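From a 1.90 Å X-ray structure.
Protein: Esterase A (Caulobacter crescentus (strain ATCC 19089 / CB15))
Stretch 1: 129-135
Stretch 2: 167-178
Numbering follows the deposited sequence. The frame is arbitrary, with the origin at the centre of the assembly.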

# COMPACT_ATOMS: atom_id res chain seq x y z
N GLN A 129 -8.43 -12.79 -5.07
CA GLN A 129 -9.39 -13.78 -5.53
C GLN A 129 -9.20 -15.15 -4.90
O GLN A 129 -10.10 -16.00 -5.01
N ALA A 130 -8.05 -15.41 -4.26
CA ALA A 130 -7.67 -16.76 -3.87
C ALA A 130 -8.33 -17.23 -2.58
O ALA A 130 -8.01 -18.33 -2.11
N GLY A 131 -9.21 -16.44 -1.96
CA GLY A 131 -10.00 -16.95 -0.86
C GLY A 131 -9.27 -17.10 0.46
O GLY A 131 -9.76 -17.81 1.34
N LEU A 132 -8.13 -16.43 0.64
CA LEU A 132 -7.33 -16.56 1.85
C LEU A 132 -7.32 -15.26 2.65
O LEU A 132 -6.30 -14.88 3.24
N SER A 133 -8.48 -14.59 2.71
CA SER A 133 -8.57 -13.23 3.26
C SER A 133 -8.08 -13.15 4.70
O SER A 133 -7.52 -12.14 5.12
N GLY A 134 -8.29 -14.21 5.47
CA GLY A 134 -7.76 -14.35 6.81
C GLY A 134 -7.87 -15.80 7.20
O GLY A 134 -8.42 -16.62 6.46
N PHE A 135 -7.31 -16.13 8.36
CA PHE A 135 -7.45 -17.47 8.90
C PHE A 135 -8.78 -17.59 9.64
O PHE A 135 -9.00 -16.85 10.61
N SER A 167 -13.89 -10.39 -5.37
CA SER A 167 -12.68 -10.22 -4.58
C SER A 167 -13.04 -10.13 -3.11
O SER A 167 -14.13 -9.69 -2.73
N GLY A 168 -12.14 -10.64 -2.27
CA GLY A 168 -12.28 -10.54 -0.83
C GLY A 168 -10.96 -10.10 -0.24
O GLY A 168 -10.07 -10.92 0.03
N TYR A 169 -10.83 -8.80 -0.05
CA TYR A 169 -9.56 -8.18 0.32
C TYR A 169 -8.85 -8.93 1.44
O TYR A 169 -9.46 -9.26 2.46
N HIS A 170 -7.57 -9.23 1.23
CA HIS A 170 -6.68 -9.91 2.16
C HIS A 170 -5.84 -8.87 2.90
O HIS A 170 -4.75 -8.53 2.41
N PRO A 171 -6.27 -8.34 4.05
CA PRO A 171 -5.53 -7.19 4.62
C PRO A 171 -4.13 -7.52 5.12
O PRO A 171 -3.24 -6.67 5.03
N VAL A 172 -3.90 -8.72 5.65
CA VAL A 172 -2.59 -9.11 6.17
C VAL A 172 -1.97 -10.22 5.32
O VAL A 172 -0.79 -10.15 4.96
N THR A 173 -2.75 -11.25 5.00
CA THR A 173 -2.22 -12.42 4.32
C THR A 173 -1.62 -12.10 2.95
O THR A 173 -0.71 -12.80 2.50
N TYR A 174 -2.12 -11.05 2.28
CA TYR A 174 -1.60 -10.66 0.97
C TYR A 174 -0.09 -10.47 1.01
O TYR A 174 0.60 -10.79 0.03
N GLY A 175 0.43 -9.89 2.09
CA GLY A 175 1.86 -9.60 2.13
C GLY A 175 2.69 -10.86 2.16
O GLY A 175 3.81 -10.88 1.64
N TYR A 176 2.16 -11.93 2.76
CA TYR A 176 2.86 -13.20 2.78
C TYR A 176 2.71 -13.93 1.45
O TYR A 176 3.66 -14.56 0.98
N LEU A 177 1.54 -13.82 0.81
CA LEU A 177 1.38 -14.39 -0.52
C LEU A 177 2.34 -13.74 -1.51
O LEU A 177 3.12 -14.43 -2.18
N ALA A 178 2.27 -12.41 -1.63
CA ALA A 178 3.17 -11.68 -2.52
C ALA A 178 4.62 -11.87 -2.12
O ALA A 178 5.49 -12.08 -2.97

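What holds Ser133 against the second stretch? Ser133 has more of its surface covered than any other residue here, and its CA lies 4.0 Å from the CA of His170. The side chain leaves the backbone sideways with chi1 in the m well (-54°), which carries the hydroxyl to the backbone of Gly168: Ser133 OG donates a hydrogen bond to Gly168 O at 2.7 Å. Gly168 has no side chain, and this matters, because an ideal CB on it would point toward the first stretch and sit only 3.2 Å from Ser133 OG, a tight fit. Ser133 CB also lies 3.6 Å from Tyr169 O, a buried carbonyl oxygen that finds no polar partner in the model.

How does the His170 ring fit against the loop? Its CA-to-CB bond points sideways, but chi1 of -64° (m) and chi2 of 39° bring the end of the side chain nearer to the first stretch. Ser133 packs over one ring face, its CA 3.6 Å from the ring centroid and just 10° off the ring normal, a CH-pi contact. Gly131 N approaches at the edge, near the ring plane, 3.8 Å from His170 NE2. Leu132 N comes to 2.9 Å from the same His170 NE2. At the other ring nitrogen, His170 ND1 donates a weak hydrogen bond to Gly168 O at 2.7 Å, so this one carbonyl receives both the histidine and the serine hydroxyl.

Where do Leu132 and Thr173 meet? The backbone of Leu132 supplies the acceptor: Thr173 OG1 donates a hydrogen bond to Leu132 O at 2.7 Å. Thr173 points toward the first stretch, and chi1 of 56° (p) places its hydroxyl for that bond, while its methyl CG2 rests 4.2 Å from Gly134 CA. The CA-to-CB bond of Leu132 points sideways, and the side chain, in the mt rotamer, has its CB 3.7 Å from His170 NE2. Its tip makes an apolar contact farther along, where Leu132 CD1 lies 4.1 Å from CD2 of Leu177, also mt and pointing toward the first stretch from the helix.

Does water help join the two backbones? Water 1 bridges them, donating to Ser133 O at 2.7 Å and accepting from Val172 N at 2.9 Å. It thereby links the two stretches at Val172, whose side chain makes no contact with the loop. The same serine carbonyl lies beside the proline ring, with Ser133 O 3.5 Å from Pro171 CD, so the one oxygen accepts the water's hydrogen bond and also touches a proline ring carbon.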

# COMPACT_ATOMS: atom_id res chain seq x y z
CB GLN A 129 -9.31 -13.92 -7.05
CG GLN A 129 -9.70 -12.68 -7.79
CD GLN A 129 -9.76 -12.95 -9.27
OE1 GLN A 129 -10.60 -13.73 -9.73
NE2 GLN A 129 -8.87 -12.33 -10.03
CB ALA A 130 -6.15 -16.87 -3.73
CB LEU A 132 -5.91 -16.99 1.48
CG LEU A 132 -5.82 -18.18 0.51
CD1 LEU A 132 -4.35 -18.50 0.15
CD2 LEU A 132 -6.52 -19.44 1.08
CB SER A 133 -10.02 -12.74 3.14
OG SER A 133 -10.47 -12.86 1.80
CB PHE A 135 -6.29 -17.79 9.84
CG PHE A 135 -4.92 -17.72 9.18
CD1 PHE A 135 -4.60 -18.53 8.10
CD2 PHE A 135 -3.94 -16.85 9.67
CE1 PHE A 135 -3.33 -18.47 7.50
CE2 PHE A 135 -2.67 -16.78 9.08
CZ PHE A 135 -2.37 -17.59 8.00
CB SER A 167 -11.92 -8.95 -5.03
OG SER A 167 -12.73 -7.80 -4.87
CB TYR A 169 -9.84 -6.74 0.73
CG TYR A 169 -8.62 -5.95 1.16
CD1 TYR A 169 -7.63 -5.61 0.24
CD2 TYR A 169 -8.49 -5.49 2.47
CE1 TYR A 169 -6.51 -4.85 0.63
CE2 TYR A 169 -7.40 -4.72 2.86
CZ TYR A 169 -6.42 -4.42 1.94
OH TYR A 169 -5.35 -3.67 2.35
CB HIS A 170 -5.72 -10.86 1.42
CG HIS A 170 -6.38 -12.00 0.70
ND1 HIS A 170 -7.57 -11.89 0.01
CD2 HIS A 170 -5.96 -13.28 0.51
CE1 HIS A 170 -7.87 -13.05 -0.55
NE2 HIS A 170 -6.90 -13.91 -0.26
CB PRO A 171 -6.45 -6.71 5.76
CG PRO A 171 -7.25 -7.90 6.14
CD PRO A 171 -7.45 -8.69 4.85
CB VAL A 172 -2.69 -9.53 7.65
CG1 VAL A 172 -1.30 -9.79 8.21
CG2 VAL A 172 -3.45 -8.47 8.47
CB THR A 173 -3.32 -13.48 4.17
OG1 THR A 173 -4.43 -12.90 3.48
CG2 THR A 173 -3.77 -13.96 5.55
CB TYR A 174 -2.28 -9.38 0.49
CG TYR A 174 -1.62 -8.60 -0.65
CD1 TYR A 174 -0.56 -7.73 -0.40
CD2 TYR A 174 -2.13 -8.65 -1.95
CE1 TYR A 174 0.01 -6.97 -1.41
CE2 TYR A 174 -1.57 -7.89 -2.98
CZ TYR A 174 -0.50 -7.04 -2.69
OH TYR A 174 0.09 -6.26 -3.69
CB TYR A 176 2.35 -14.05 3.95
CG TYR A 176 2.57 -13.38 5.29
CD1 TYR A 176 1.66 -12.44 5.78
CD2 TYR A 176 3.70 -13.68 6.06
CE1 TYR A 176 1.87 -11.82 7.00
CE2 TYR A 176 3.91 -13.07 7.29
CZ TYR A 176 2.99 -12.14 7.76
OH TYR A 176 3.18 -11.51 8.98
CB LEU A 177 -0.07 -14.24 -1.00
CG LEU A 177 -1.16 -14.97 -0.20
CD1 LEU A 177 -2.53 -14.77 -0.87
CD2 LEU A 177 -0.81 -16.44 -0.06
CB ALA A 178 2.82 -10.19 -2.52
O HOH W 1 -5.38 -11.09 6.37